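Local coordinates for aminopeptidase-like protein (Chaetomium thermophilum, PDB 5JM6) that probably acts as a zinc-dependent aminopeptidase of the M18 family, forming dodecamers and belonging to the Cvt pathway of selective autophagy, at the interface of chains A and B and the interface of chains A and C. Sequence-based numbering; all coordinates share one arbitrary frame. Chains: chain A/B/C, Aminopeptidase-like protein.

Two neighbours meet chain A of this dodecameric aminopeptidase in different ways. Contacts 1 and 3 belong to one two-fold interface with chain B; their C-alpha centres lie about 7 Å apart, and they share A:Pro398 and B:Val228, so they read as adjoining parts of one surface in which strands 153-155 and 228-231 of chain B press on chain A. Contact 2, with chain C, is about 41 Å from contact 1 and about 43 Å from contact 3 and belongs to an interface that is not an exact two-fold. Having two separate surfaces lets each subunit join different neighbours, which fits an assembly of twelve copies.

Contact 1: the interface of chains A and B. Residues chain A 395-396, 398-399, 412, 482; chain B 150-151, 153, 155, 205, 228.
The phenol ring of B:Tyr153 carries A:Pro398 on one face: CG of the proline lies 3.6 Å from the ring centroid, displaced toward the CD1 and CG side of the rim, in a CH-pi contact. At the edge, in the ring plane, sits the backbone carbonyl O of B:Lys150. The two side chains cross at about a right angle, and CG2 of B:Val228 comes to the rim of the proline, 4.0 Å from A:Pro398 CG. With its CG anti to the carbonyl carbon (chi1 -61°), B:Tyr153 sends its ring into chain A, and its hydroxyl OH donates to the backbone carbonyl O of A:Ala396 at 2.8 Å, in the carbonyl plane. Apolar groups close round this phenol end: A:Leu482 comes tip to tip, CD1 3.8 Å from CE2 of B:Tyr153, while A:Leu412 crosses the ring at about a right angle. The hydroxyl thus has a polar partner at the tip of a mostly apolar insertion, and the proline on its face is likely to limit how the ring turns. Beside it, the side-chain amides of A:Asn399 and B:Gln155 meet tip to tip with planes 23° apart. A water bridges them, 2.6 Å from A:Asn399 OD1 and likewise 2.6 Å from B:Gln155 OE1. Directly between the amides, B:Gln155 NE2 donates to A:Asn399 OD1 at 2.7 Å, the acceptor lying in the glutamine's amide plane and the donor tilted 20° from the asparagine carbonyl plane.

Contact 2: the interface of chains A and C. Residues chain A 378-379, 382, 469-471; chain C 107, 352, 356.
C:Asn352 points its side chain at the end of helix 466-470 of chain A, and its amide stands almost perpendicular to the ring of A:Tyr382, the two planes 89° apart. The side chains cross at about a right angle, with ND2 of the asparagine 4.0 Å from the ring carbon CD2 of A:Tyr382. CG of C:Asn352 is anti to its backbone N (chi1 179°), which carries the amide away from its own chain toward the backbone of A:Met470; there ND2 gives a weak hydrogen bond to the carbonyl O of A:Met470 at 3.1 Å. The beta carbon of the same side chain rests against backbone, with CB 3.5 Å from the carbonyl O of A:Ala469. A:Tyr382 is itself held between two residues of its own chain: A:Met470 CB lies 3.6 Å above the centre of one face of the tyrosine ring, and A:Leu378 CD1 covers the opposite face nearer the rim. This sandwich is likely to hold the ring's rotation. Near the asparagine, C:Ile356, from helix 353-368, extends CD1 to 3.8 Å from the carbonyl O of A:Leu378. Elsewhere in the patch, the guanidinium of C:Arg107 passes over A:Gly471, with NH1 3.3 Å from the glycine CA and a face turned toward its carbonyl O. Contacts this light and largely to backbone suggest that the patch supplies shape matching within a wider subunit interface, helping to join chains A and C in the dodecamer.

Contact 3: the interface of chains A and B. Residues chain A 294, 298-299, 398, 490; chain B 203, 228-231.
A:Glu298 and A:Phe299 of this M18-family peptidase grip strand 228-231 of the neighbouring subunit. The glutamate carboxylate accepts the backbone N-H of B:Ile231, OE2 to N at 2.9 Å; the bond is nearly straight at the hydrogen (174°), but the donor comes from well above the carboxylate plane. Its other oxygen, OE1, lies 3.3 Å from CA of B:Gly230, which has no side chain to stand in the way. A bend at chi2 (112°) turns the carboxylate back onto this backbone. An alanine here would probably leave the amide of B:Ile231 without its acceptor and open a gap beside B:Gly230. The phenyl of A:Phe299 meets the same strand with its outer end: CZ touches B:Val228 CG1 at 3.3 Å, the side chains crossing at about a right angle, and CE1 lies 3.5 Å from B:Ile231 CG1. CE2 reaches B:Gly230 CA at 3.5 Å. Behind this first shell, A:Met490 of strand 489-492 lays its terminal methyl CE 3.4 Å above one face of the phenyl of A:Phe299, toward the rim, which is likely to limit its turning. The methionine in turn slides antiparallel past B:Arg203, whose CD is 3.4 Å from SD of A:Met490.

Contact 1: the interface of chains A and B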
loop_
_atom_site.group_PDB
_atom_site.type_symbol
_atom_site.label_atom_id
_atom_site.label_comp_id
_atom_site.label_asym_id
_atom_site.label_seq_id
_atom_site.Cartn_x
_atom_site.Cartn_y
_atom_site.Cartn_z
ATOM N N ALA A 395 -26.833 25.243 12.809
ATOM C CA ALA A 395 -28.170 24.681 12.912
ATOM C C ALA A 395 -28.103 23.184 12.648
ATOM O O ALA A 395 -27.130 22.697 12.069
ATOM C CB ALA A 395 -29.119 25.357 11.935
ATOM N N ALA A 396 -29.122 22.454 13.087
ATOM C CA ALA A 396 -29.204 21.028 12.802
ATOM C C ALA A 396 -29.150 20.809 11.296
ATOM O O ALA A 396 -29.924 21.406 10.554
ATOM C CB ALA A 396 -30.478 20.436 13.385
ATOM N N PRO A 398 -29.954 18.461 8.305
ATOM C CA PRO A 398 -30.821 17.295 8.130
ATOM C C PRO A 398 -30.141 16.154 7.385
ATOM O O PRO A 398 -30.591 15.017 7.490
ATOM C CB PRO A 398 -32.004 17.845 7.318
ATOM C CG PRO A 398 -31.674 19.289 7.000
ATOM C CD PRO A 398 -30.234 19.507 7.310
ATOM N N ASN A 399 -29.128 16.454 6.580
ATOM C CA ASN A 399 -28.455 15.401 5.832
ATOM C C ASN A 399 -27.083 14.941 6.329
ATOM O O ASN A 399 -26.530 13.985 5.783
ATOM C CB ASN A 399 -28.344 15.835 4.376
ATOM C CG ASN A 399 -29.693 16.177 3.778
ATOM O OD1 ASN A 399 -30.710 15.573 4.124
ATOM N ND2 ASN A 399 -29.711 17.156 2.884
ATOM N N LEU A 412 -34.119 26.266 13.171
ATOM C CA LEU A 412 -34.313 27.571 12.559
ATOM C C LEU A 412 -35.644 28.152 13.011
ATOM O O LEU A 412 -36.587 27.410 13.287
ATOM C CB LEU A 412 -34.264 27.485 11.035
ATOM C CG LEU A 412 -32.944 27.069 10.393
ATOM C CD1 LEU A 412 -33.057 27.160 8.881
ATOM C CD2 LEU A 412 -31.802 27.930 10.907
ATOM N N LEU A 482 -27.084 27.277 8.651
ATOM C CA LEU A 482 -26.589 26.168 7.848
ATOM C C LEU A 482 -25.555 26.659 6.842
ATOM O O LEU A 482 -25.582 27.819 6.431
ATOM C CB LEU A 482 -27.735 25.467 7.120
ATOM C CG LEU A 482 -28.508 24.454 7.962
ATOM C CD1 LEU A 482 -29.436 23.615 7.097
ATOM C CD2 LEU A 482 -27.535 23.571 8.726
ATOM N N LYS B 150 -37.426 15.999 9.166
ATOM C CA LYS B 150 -36.232 15.530 9.852
ATOM C C LYS B 150 -35.473 16.711 10.448
ATOM O O LYS B 150 -35.113 17.642 9.728
ATOM C CB LYS B 150 -35.350 14.752 8.871
ATOM C CG LYS B 150 -34.025 14.268 9.422
ATOM C CD LYS B 150 -33.211 13.602 8.322
ATOM C CE LYS B 150 -33.282 12.086 8.382
ATOM N NZ LYS B 150 -32.412 11.469 7.339
ATOM N N GLU B 151 -35.247 16.669 11.759
ATOM C CA GLU B 151 -34.628 17.775 12.495
ATOM C C GLU B 151 -35.326 19.107 12.212
ATOM O O GLU B 151 -34.685 20.156 12.178
ATOM C CB GLU B 151 -33.134 17.897 12.162
ATOM C CG GLU B 151 -32.283 16.655 12.440
ATOM C CD GLU B 151 -31.889 16.493 13.904
ATOM O OE1 GLU B 151 -32.452 17.195 14.771
ATOM O OE2 GLU B 151 -30.997 15.662 14.184
ATOM N N TYR B 153 -36.800 20.017 9.448
ATOM C CA TYR B 153 -36.781 20.385 8.038
ATOM C C TYR B 153 -37.729 19.535 7.210
ATOM O O TYR B 153 -37.805 18.319 7.386
ATOM C CB TYR B 153 -35.369 20.260 7.467
ATOM C CG TYR B 153 -34.356 21.151 8.135
ATOM C CD1 TYR B 153 -33.726 20.757 9.304
ATOM C CD2 TYR B 153 -34.024 22.384 7.592
ATOM C CE1 TYR B 153 -32.801 21.565 9.917
ATOM C CE2 TYR B 153 -33.095 23.200 8.198
ATOM C CZ TYR B 153 -32.485 22.785 9.360
ATOM O OH TYR B 153 -31.557 23.596 9.969
ATOM N N GLN B 155 -38.257 18.071 3.593
ATOM C CA GLN B 155 -37.385 17.786 2.464
ATOM C C GLN B 155 -38.173 17.253 1.273
ATOM O O GLN B 155 -39.392 17.085 1.342
ATOM C CB GLN B 155 -36.292 16.798 2.877
ATOM C CG GLN B 155 -35.462 17.266 4.069
ATOM C CD GLN B 155 -34.306 16.336 4.383
ATOM O OE1 GLN B 155 -34.474 15.327 5.068
ATOM N NE2 GLN B 155 -33.123 16.672 3.882
ATOM N N PRO B 205 -28.246 22.217 1.040
ATOM C CA PRO B 205 -27.255 22.924 1.856
ATOM C C PRO B 205 -25.963 22.148 2.088
ATOM O O PRO B 205 -26.003 20.953 2.384
ATOM C CB PRO B 205 -28.001 23.150 3.171
ATOM C CG PRO B 205 -28.915 21.980 3.273
ATOM C CD PRO B 205 -29.313 21.616 1.859
ATOM N N VAL B 228 -33.936 20.851 0.619
ATOM C CA VAL B 228 -34.692 21.358 1.753
ATOM C C VAL B 228 -35.724 22.373 1.257
ATOM O O VAL B 228 -35.376 23.324 0.558
ATOM C CB VAL B 228 -33.752 21.991 2.794
ATOM C CG1 VAL B 228 -34.486 22.981 3.640
ATOM C CG2 VAL B 228 -33.120 20.912 3.661
HETATM O O HOH W 1 -32.449 13.744 4.813
#

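Contact 2: the interface of chains A and C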
loop_
_atom_site.group_PDB
_atom_site.type_symbol
_atom_site.label_atom_id
_atom_site.label_comp_id
_atom_site.label_asym_id
_atom_site.label_seq_id
_atom_site.Cartn_x
_atom_site.Cartn_y
_atom_site.Cartn_z
ATOM N N LEU A 378 -11.972 51.058 37.542
ATOM C CA LEU A 378 -12.050 50.082 36.473
ATOM C C LEU A 378 -11.829 48.719 37.106
ATOM O O LEU A 378 -10.808 48.477 37.747
ATOM C CB LEU A 378 -11.008 50.350 35.383
ATOM C CG LEU A 378 -11.041 49.403 34.180
ATOM C CD1 LEU A 378 -12.176 49.771 33.236
ATOM C CD2 LEU A 378 -9.709 49.390 33.447
ATOM N N GLY A 379 -12.775 47.821 36.893
ATOM C CA GLY A 379 -12.762 46.513 37.515
ATOM C C GLY A 379 -13.801 46.387 38.607
ATOM O O GLY A 379 -14.330 45.301 38.815
ATOM N N TYR A 382 -15.824 46.474 35.615
ATOM C CA TYR A 382 -15.780 45.176 34.956
ATOM C C TYR A 382 -16.547 44.117 35.756
ATOM O O TYR A 382 -17.231 43.275 35.176
ATOM C CB TYR A 382 -14.327 44.740 34.730
ATOM C CG TYR A 382 -13.630 45.463 33.589
ATOM C CD1 TYR A 382 -14.347 45.933 32.496
ATOM C CD2 TYR A 382 -12.256 45.672 33.605
ATOM C CE1 TYR A 382 -13.718 46.590 31.454
ATOM C CE2 TYR A 382 -11.617 46.327 32.564
ATOM C CZ TYR A 382 -12.354 46.783 31.491
ATOM O OH TYR A 382 -11.727 47.437 30.454
ATOM N N ALA A 469 -9.311 39.557 28.603
ATOM C CA ALA A 469 -8.626 40.843 28.593
ATOM C C ALA A 469 -9.210 41.813 29.621
ATOM O O ALA A 469 -8.480 42.602 30.219
ATOM C CB ALA A 469 -8.677 41.455 27.197
ATOM N N MET A 470 -10.532 41.806 29.766
ATOM C CA MET A 470 -11.202 42.644 30.759
ATOM C C MET A 470 -11.715 41.935 32.018
ATOM O O MET A 470 -12.255 42.587 32.912
ATOM C CB MET A 470 -12.357 43.369 30.090
ATOM C CG MET A 470 -11.968 43.967 28.767
ATOM S SD MET A 470 -13.417 44.170 27.737
ATOM C CE MET A 470 -13.774 45.866 28.113
ATOM N N GLY A 471 -11.575 40.615 32.082
ATOM C CA GLY A 471 -12.070 39.861 33.224
ATOM C C GLY A 471 -13.564 40.014 33.456
ATOM O O GLY A 471 -14.034 39.984 34.594
ATOM N N ARG C 107 -12.402 34.886 41.920
ATOM C CA ARG C 107 -13.125 35.108 40.676
ATOM C C ARG C 107 -13.851 33.828 40.263
ATOM O O ARG C 107 -13.230 32.773 40.120
ATOM C CB ARG C 107 -12.170 35.580 39.579
ATOM C CG ARG C 107 -12.858 36.155 38.354
ATOM C CD ARG C 107 -11.857 36.801 37.404
ATOM N NE ARG C 107 -11.486 38.150 37.826
ATOM C CZ ARG C 107 -10.826 39.018 37.064
ATOM N NH1 ARG C 107 -10.462 38.685 35.835
ATOM N NH2 ARG C 107 -10.532 40.223 37.533
ATOM N N ASN C 352 -7.010 38.992 32.712
ATOM C CA ASN C 352 -6.851 40.213 33.466
ATOM C C ASN C 352 -6.486 39.962 34.947
ATOM O O ASN C 352 -5.761 40.755 35.551
ATOM C CB ASN C 352 -8.170 40.987 33.293
ATOM C CG ASN C 352 -8.219 42.287 34.037
ATOM O OD1 ASN C 352 -7.281 42.667 34.707
ATOM N ND2 ASN C 352 -9.333 42.995 33.899
ATOM N N ILE C 356 -4.531 43.011 37.191
ATOM C CA ILE C 356 -5.373 44.076 37.734
ATOM C C ILE C 356 -5.399 44.036 39.254
ATOM O O ILE C 356 -5.513 45.077 39.901
ATOM C CB ILE C 356 -6.817 44.013 37.202
ATOM C CG1 ILE C 356 -7.524 45.355 37.382
ATOM C CG2 ILE C 356 -7.612 42.883 37.852
ATOM C CD1 ILE C 356 -8.753 45.500 36.518
#

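Contact 3: the interface of chains A and B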
loop_
_atom_site.group_PDB
_atom_site.type_symbol
_atom_site.label_atom_id
_atom_site.label_comp_id
_atom_site.label_asym_id
_atom_site.label_seq_id
_atom_site.Cartn_x
_atom_site.Cartn_y
_atom_site.Cartn_z
ATOM N N GLY A 294 -37.933 28.960 0.199
ATOM C CA GLY A 294 -38.701 27.863 0.747
ATOM C C GLY A 294 -40.153 28.006 0.343
ATOM O O GLY A 294 -40.579 29.076 -0.095
ATOM N N GLU A 298 -39.763 30.647 4.669
ATOM C CA GLU A 298 -39.218 30.539 6.019
ATOM C C GLU A 298 -37.708 30.738 6.042
ATOM O O GLU A 298 -37.121 30.954 7.099
ATOM C CB GLU A 298 -39.534 29.171 6.629
ATOM C CG GLU A 298 -40.943 28.664 6.401
ATOM C CD GLU A 298 -40.984 27.458 5.478
ATOM O OE1 GLU A 298 -40.311 27.489 4.424
ATOM O OE2 GLU A 298 -41.684 26.478 5.809
ATOM N N PHE A 299 -37.085 30.660 4.871
ATOM C CA PHE A 299 -35.631 30.675 4.755
ATOM C C PHE A 299 -35.131 32.025 4.277
ATOM O O PHE A 299 -35.842 32.743 3.581
ATOM C CB PHE A 299 -35.141 29.603 3.778
ATOM C CG PHE A 299 -35.398 28.199 4.226
ATOM C CD1 PHE A 299 -35.012 27.772 5.484
ATOM C CD2 PHE A 299 -36.022 27.300 3.380
ATOM C CE1 PHE A 299 -35.247 26.477 5.889
ATOM C CE2 PHE A 299 -36.260 26.006 3.780
ATOM C CZ PHE A 299 -35.877 25.598 5.040
ATOM N N PRO A 398 -29.954 18.461 8.305
ATOM C CA PRO A 398 -30.821 17.295 8.130
ATOM C C PRO A 398 -30.141 16.154 7.385
ATOM O O PRO A 398 -30.591 15.017 7.490
ATOM C CB PRO A 398 -32.004 17.845 7.318
ATOM C CG PRO A 398 -31.674 19.289 7.000
ATOM C CD PRO A 398 -30.234 19.507 7.310
ATOM N N MET A 490 -27.622 29.889 4.635
ATOM C CA MET A 490 -29.045 30.038 4.929
ATOM C C MET A 490 -29.345 30.028 6.428
ATOM O O MET A 490 -28.712 29.301 7.194
ATOM C CB MET A 490 -29.845 28.929 4.241
ATOM C CG MET A 490 -29.407 27.523 4.626
ATOM S SD MET A 490 -30.391 26.213 3.872
ATOM C CE MET A 490 -31.897 26.308 4.830
ATOM N N ARG B 203 -33.434 23.978 -1.735
ATOM C CA ARG B 203 -32.013 24.211 -1.567
ATOM C C ARG B 203 -31.284 22.967 -1.064
ATOM O O ARG B 203 -31.784 22.276 -0.176
ATOM C CB ARG B 203 -31.831 25.377 -0.605
ATOM C CG ARG B 203 -30.462 25.529 -0.024
ATOM C CD ARG B 203 -30.332 26.915 0.547
ATOM N NE ARG B 203 -29.547 27.789 -0.311
ATOM C CZ ARG B 203 -28.304 28.156 -0.036
ATOM N NH1 ARG B 203 -27.722 27.726 1.076
ATOM N NH2 ARG B 203 -27.645 28.953 -0.864
ATOM N N VAL B 228 -33.936 20.851 0.619
ATOM C CA VAL B 228 -34.692 21.358 1.753
ATOM C C VAL B 228 -35.724 22.373 1.257
ATOM O O VAL B 228 -35.376 23.324 0.558
ATOM C CB VAL B 228 -33.752 21.991 2.794
ATOM C CG1 VAL B 228 -34.486 22.981 3.640
ATOM C CG2 VAL B 228 -33.120 20.912 3.661
ATOM N N ILE B 229 -37.002 22.089 1.498
ATOM C CA ILE B 229 -38.089 22.960 1.044
ATOM C C ILE B 229 -38.863 23.791 2.084
ATOM O O ILE B 229 -39.758 24.551 1.712
ATOM C CB ILE B 229 -39.105 22.132 0.255
ATOM C CG1 ILE B 229 -39.832 21.161 1.183
ATOM C CG2 ILE B 229 -38.398 21.384 -0.865
ATOM C CD1 ILE B 229 -40.742 20.198 0.455
ATOM N N GLY B 230 -38.561 23.641 3.369
ATOM C CA GLY B 230 -39.331 24.345 4.382
ATOM C C GLY B 230 -38.986 23.970 5.809
ATOM O O GLY B 230 -38.102 23.151 6.049
ATOM N N ILE B 231 -39.694 24.580 6.757
ATOM C CA ILE B 231 -39.462 24.356 8.182
ATOM C C ILE B 231 -40.716 23.827 8.864
ATOM O O ILE B 231 -41.808 24.347 8.641
ATOM C CB ILE B 231 -39.035 25.658 8.898
ATOM C CG1 ILE B 231 -37.634 26.090 8.474
ATOM C CG2 ILE B 231 -39.082 25.490 10.408
ATOM C CD1 ILE B 231 -37.216 27.403 9.093
#